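Local coordinates for Fe2OG dioxygenase domain-containing protein (Pseudomonas putida, PDB 4J25), which is probably an iron- and 2-oxoglutarate-dependent prolyl-4-hydroxylase that oxidises proline residues of a protein substrate, at residues A[26-40]-A[110-123]. Numbering follows the deposited sequence.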
loop_
_atom_site.group_PDB
_atom_site.type_symbol
_atom_site.label_atom_id
_atom_site.label_comp_id
_atom_site.label_asym_id
_atom_site.label_seq_id
_atom_site.Cartn_x
_atom_site.Cartn_y
_atom_site.Cartn_z
ATOM N N SER A 26 12.382 9.334 10.757
ATOM C CA SER A 26 11.629 9.389 9.509
ATOM C C SER A 26 12.512 8.880 8.377
ATOM O O SER A 26 13.514 9.498 8.036
ATOM C CB SER A 26 11.182 10.823 9.229
ATOM O OG SER A 26 10.575 11.379 10.385
ATOM N N PRO A 27 12.145 7.740 7.789
ATOM C CA PRO A 27 13.027 7.091 6.811
ATOM C C PRO A 27 13.130 7.866 5.500
ATOM O O PRO A 27 12.237 8.652 5.167
ATOM C CB PRO A 27 12.348 5.739 6.583
ATOM C CG PRO A 27 10.878 6.012 6.840
ATOM C CD PRO A 27 10.861 7.032 7.944
ATOM N N GLU A 28 14.198 7.627 4.751
ATOM C CA GLU A 28 14.377 8.282 3.468
ATOM C C GLU A 28 13.374 7.744 2.469
ATOM O O GLU A 28 13.121 6.538 2.426
ATOM C CB GLU A 28 15.791 8.054 2.935
ATOM C CG GLU A 28 16.855 8.649 3.809
ATOM C CD GLU A 28 16.706 10.147 3.928
ATOM O OE1 GLU A 28 16.769 10.817 2.877
ATOM O OE2 GLU A 28 16.502 10.649 5.055
ATOM N N HIS A 29 12.808 8.639 1.665
ATOM C CA HIS A 29 11.859 8.248 0.627
ATOM C C HIS A 29 11.914 9.263 -0.517
ATOM O O HIS A 29 12.326 10.399 -0.313
ATOM C CB HIS A 29 10.434 8.142 1.203
ATOM C CG HIS A 29 9.893 9.441 1.709
ATOM N ND1 HIS A 29 9.950 9.804 3.036
ATOM C CD2 HIS A 29 9.285 10.465 1.066
ATOM C CE1 HIS A 29 9.406 10.997 3.186
ATOM N NE2 HIS A 29 8.993 11.420 2.006
ATOM N N PRO A 30 11.506 8.858 -1.730
ATOM C CA PRO A 30 11.510 9.831 -2.826
ATOM C C PRO A 30 10.446 10.911 -2.604
ATOM O O PRO A 30 9.619 10.759 -1.718
ATOM C CB PRO A 30 11.196 8.977 -4.058
ATOM C CG PRO A 30 10.446 7.821 -3.546
ATOM C CD PRO A 30 10.967 7.555 -2.146
ATOM N N MET A 31 10.481 11.991 -3.374
ATOM C CA MET A 31 9.613 13.138 -3.118
ATOM C C MET A 31 8.132 12.761 -3.272
ATOM O O MET A 31 7.741 12.104 -4.221
ATOM C CB MET A 31 9.992 14.297 -4.037
ATOM N N LEU A 32 7.316 13.169 -2.310
ATOM C CA LEU A 32 5.917 12.755 -2.272
ATOM C C LEU A 32 5.072 13.537 -3.281
ATOM O O LEU A 32 3.982 13.100 -3.666
ATOM C CB LEU A 32 5.358 12.925 -0.863
ATOM C CG LEU A 32 6.130 12.191 0.231
ATOM C CD1 LEU A 32 5.493 12.451 1.568
ATOM C CD2 LEU A 32 6.195 10.697 -0.038
ATOM N N ALA A 33 5.579 14.684 -3.718
ATOM C CA ALA A 33 4.870 15.509 -4.694
ATOM C C ALA A 33 4.520 14.725 -5.953
ATOM O O ALA A 33 3.488 14.970 -6.567
ATOM C CB ALA A 33 5.691 16.723 -5.048
ATOM N N ALA A 34 5.384 13.787 -6.340
ATOM C CA ALA A 34 5.155 12.965 -7.528
ATOM C C ALA A 34 3.997 11.977 -7.338
ATOM O O ALA A 34 3.214 11.743 -8.258
ATOM C CB ALA A 34 6.425 12.224 -7.894
ATOM N N VAL A 35 3.903 11.384 -6.146
ATOM C CA VAL A 35 2.787 10.505 -5.804
ATOM C C VAL A 35 1.460 11.292 -5.883
ATOM O O VAL A 35 0.479 10.819 -6.445
ATOM C CB VAL A 35 2.953 9.889 -4.388
ATOM C CG1 VAL A 35 1.784 8.978 -4.047
ATOM C CG2 VAL A 35 4.257 9.111 -4.299
ATOM N N VAL A 36 1.449 12.498 -5.327
ATOM C CA VAL A 36 0.242 13.310 -5.320
ATOM C C VAL A 36 -0.156 13.747 -6.740
ATOM O O VAL A 36 -1.326 13.660 -7.106
ATOM C CB VAL A 36 0.382 14.549 -4.423
ATOM C CG1 VAL A 36 -0.912 15.368 -4.456
ATOM C CG2 VAL A 36 0.688 14.140 -2.993
ATOM N N ASP A 37 0.806 14.208 -7.540
ATOM C CA ASP A 37 0.504 14.574 -8.930
ATOM C C ASP A 37 -0.065 13.368 -9.692
ATOM O O ASP A 37 -1.077 13.496 -10.390
ATOM C CB ASP A 37 1.745 15.138 -9.620
ATOM C CG ASP A 37 1.552 15.350 -11.106
ATOM O OD1 ASP A 37 0.396 15.384 -11.573
ATOM O OD2 ASP A 37 2.567 15.492 -11.820
ATOM N N ASP A 38 0.551 12.190 -9.528
ATOM C CA ASP A 38 0.055 10.966 -10.167
ATOM C C ASP A 38 -1.381 10.638 -9.739
ATOM O O ASP A 38 -2.208 10.273 -10.568
ATOM C CB ASP A 38 0.934 9.753 -9.847
ATOM C CG ASP A 38 2.322 9.820 -10.490
ATOM O OD1 ASP A 38 2.516 10.606 -11.447
ATOM O OD2 ASP A 38 3.215 9.055 -10.041
ATOM N N LEU A 39 -1.675 10.721 -8.444
ATOM C CA LEU A 39 -3.035 10.461 -7.975
ATOM C C LEU A 39 -4.038 11.406 -8.633
ATOM O O LEU A 39 -5.127 10.989 -9.008
ATOM C CB LEU A 39 -3.146 10.598 -6.460
ATOM C CG LEU A 39 -2.564 9.456 -5.641
ATOM C CD1 LEU A 39 -2.650 9.843 -4.192
ATOM C CD2 LEU A 39 -3.322 8.162 -5.916
ATOM N N ALA A 40 -3.659 12.669 -8.776
ATOM C CA ALA A 40 -4.543 13.683 -9.362
ATOM C C ALA A 40 -4.768 13.446 -10.853
ATOM O O ALA A 40 -5.876 13.612 -11.362
ATOM C CB ALA A 40 -3.966 15.068 -9.152
ATOM N N ALA A 110 5.475 6.981 9.912
ATOM C CA ALA A 110 5.925 8.362 9.831
ATOM C C ALA A 110 5.948 8.815 8.376
ATOM O O ALA A 110 5.506 9.921 8.063
ATOM C CB ALA A 110 7.286 8.542 10.502
ATOM N N ALA A 111 6.401 7.947 7.472
ATOM C CA ALA A 111 6.436 8.293 6.051
ATOM C C ALA A 111 5.021 8.417 5.472
ATOM O O ALA A 111 4.743 9.313 4.658
ATOM C CB ALA A 111 7.232 7.257 5.265
ATOM N N MET A 112 4.139 7.509 5.868
ATOM C CA MET A 112 2.782 7.529 5.361
ATOM C C MET A 112 2.023 8.717 5.948
ATOM O O MET A 112 1.116 9.239 5.310
ATOM C CB MET A 112 2.070 6.214 5.669
ATOM C CG MET A 112 2.681 5.017 4.944
ATOM S SD MET A 112 2.559 5.190 3.149
ATOM C CE MET A 112 4.113 5.775 2.657
ATOM N N ASP A 113 2.394 9.157 7.150
ATOM C CA ASP A 113 1.775 10.355 7.688
ATOM C C ASP A 113 2.181 11.556 6.853
ATOM O O ASP A 113 1.373 12.442 6.610
ATOM C CB ASP A 113 2.083 10.590 9.160
ATOM C CG ASP A 113 1.268 11.733 9.739
ATOM O OD1 ASP A 113 0.041 11.580 9.881
ATOM O OD2 ASP A 113 1.831 12.798 10.038
ATOM N N GLN A 114 3.421 11.584 6.390
ATOM C CA GLN A 114 3.846 12.646 5.490
ATOM C C GLN A 114 3.055 12.607 4.183
ATOM O O GLN A 114 2.683 13.644 3.658
ATOM C CB GLN A 114 5.320 12.514 5.156
ATOM C CG GLN A 114 6.272 13.051 6.186
ATOM C CD GLN A 114 7.698 12.936 5.699
ATOM O OE1 GLN A 114 8.182 11.840 5.481
ATOM N NE2 GLN A 114 8.361 14.066 5.490
ATOM N N LEU A 115 2.864 11.411 3.643
ATOM C CA LEU A 115 2.046 11.224 2.453
ATOM C C LEU A 115 0.587 11.680 2.670
ATOM O O LEU A 115 0.016 12.301 1.796
ATOM C CB LEU A 115 2.100 9.757 1.994
ATOM C CG LEU A 115 1.308 9.418 0.726
ATOM C CD1 LEU A 115 1.683 10.348 -0.408
ATOM C CD2 LEU A 115 1.536 7.968 0.326
ATOM N N ARG A 116 0.005 11.377 3.827
ATOM C CA ARG A 116 -1.312 11.898 4.208
ATOM C C ARG A 116 -1.425 13.418 4.099
ATOM O O ARG A 116 -2.366 13.944 3.473
ATOM C CB ARG A 116 -1.687 11.472 5.627
ATOM C CG ARG A 116 -3.154 11.802 5.973
ATOM C CD ARG A 116 -3.562 11.222 7.311
ATOM N NE ARG A 116 -2.721 11.737 8.382
ATOM C CZ ARG A 116 -2.881 12.917 8.978
ATOM N NH1 ARG A 116 -3.867 13.729 8.631
ATOM N NH2 ARG A 116 -2.036 13.286 9.936
ATOM N N LEU A 117 -0.462 14.118 4.684
ATOM C CA LEU A 117 -0.473 15.580 4.688
ATOM C C LEU A 117 -0.250 16.118 3.283
ATOM O O LEU A 117 -0.799 17.152 2.921
ATOM C CB LEU A 117 0.588 16.149 5.633
ATOM C CG LEU A 117 0.484 15.800 7.129
ATOM C CD1 LEU A 117 1.655 16.424 7.926
ATOM C CD2 LEU A 117 -0.838 16.244 7.726
ATOM N N ALA A 118 0.538 15.402 2.485
ATOM C CA ALA A 118 0.807 15.838 1.126
ATOM C C ALA A 118 -0.451 15.663 0.276
ATOM O O ALA A 118 -0.790 16.524 -0.529
ATOM C CB ALA A 118 2.004 15.058 0.540
ATOM N N ILE A 119 -1.153 14.556 0.469
ATOM C CA ILE A 119 -2.403 14.298 -0.236
ATOM C C ILE A 119 -3.458 15.343 0.127
ATOM O O ILE A 119 -4.135 15.890 -0.755
ATOM C CB ILE A 119 -2.922 12.896 0.037
ATOM C CG1 ILE A 119 -2.002 11.872 -0.630
ATOM C CG2 ILE A 119 -4.344 12.768 -0.503
ATOM C CD1 ILE A 119 -2.331 10.448 -0.324
ATOM N N ASN A 120 -3.568 15.667 1.411
ATOM C CA ASN A 120 -4.548 16.652 1.838
ATOM C C ASN A 120 -4.246 17.971 1.217
ATOM O O ASN A 120 -5.148 18.686 0.812
ATOM C CB ASN A 120 -4.580 16.828 3.360
ATOM C CG ASN A 120 -5.323 15.723 4.045
ATOM O OD1 ASN A 120 -6.015 14.930 3.399
ATOM N ND2 ASN A 120 -5.184 15.649 5.364
ATOM N N GLN A 121 -2.966 18.301 1.170
ATOM C CA GLN A 121 -2.542 19.577 0.661
ATOM C C GLN A 121 -2.893 19.717 -0.836
ATOM O O GLN A 121 -3.449 20.739 -1.257
ATOM C CB GLN A 121 -1.052 19.723 0.913
ATOM C CG GLN A 121 -0.459 21.044 0.587
ATOM C CD GLN A 121 0.982 21.134 1.085
ATOM O OE1 GLN A 121 1.353 20.504 2.084
ATOM N NE2 GLN A 121 1.801 21.909 0.388
ATOM N N GLY A 122 -2.601 18.677 -1.619
ATOM C CA GLY A 122 -2.742 18.746 -3.060
ATOM C C GLY A 122 -4.130 18.427 -3.587
ATOM O O GLY A 122 -4.531 18.988 -4.613
ATOM N N LEU A 123 -4.849 17.536 -2.902
ATOM C CA LEU A 123 -6.149 17.027 -3.347
ATOM C C LEU A 123 -7.314 17.317 -2.388
ATOM O O LEU A 123 -8.449 16.946 -2.689
ATOM C CB LEU A 123 -6.093 15.521 -3.523
ATOM C CG LEU A 123 -4.953 14.950 -4.375
ATOM C CD1 LEU A 123 -5.113 13.466 -4.453
ATOM C CD2 LEU A 123 -4.948 15.558 -5.743
#
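Val-36 is the central knob of this helix-helix contact, set in a hole formed by Ala-118, Ile-119, Gly-122 and Leu-123. Its CG1 lies anti to the backbone N (chi1 180°) and reaches Gly-122 and Leu-123, with CG1 4.1 Å from CA of Gly-122. The other methyl, CG2, lies over the backbone of Ala-118, 3.7 Å from its O. The Val-36 and Leu-123 side chains run alongside one another but point opposite ways. Leu-123 then spreads its two methyls: CD1 meets CB of Leu-39, and CD2 lies 3.6 Å from CB of Ala-40. CD1 of Leu-39 meets CD1 of Ile-119 at 3.9 Å, the two side chains lying nearly perpendicular. CG1 of Val-35 touches CD1 of Leu-115 in the same crosswise manner. One turn earlier, CD1 of Leu-32 rests on the main chain, 3.5 Å from N of Leu-115.

Before the helix, the ring of His-29 presents an edge to the Gln-114 amide, the planes 82° apart; the modelled separation is doubtful. ND1 makes a weak hydrogen bond to O of Pro-27, at 3.3 Å. An alanine at His-29 would take away the ring, which would probably leave a gap beside Gln-114 and Ala-111 and O of Pro-27 without its weak ND1 donor.

The axes of 32-40 and 110-123 cross at -48°, 9.4 Å apart. Val-35 and Leu-39 also pack on Val-197 of strand 195-199, and Leu-115 on Phe-221 of strand 214-222. Both helices thus pack on the sheet that holds these strands, in the double-stranded beta-helix (jellyroll) fold.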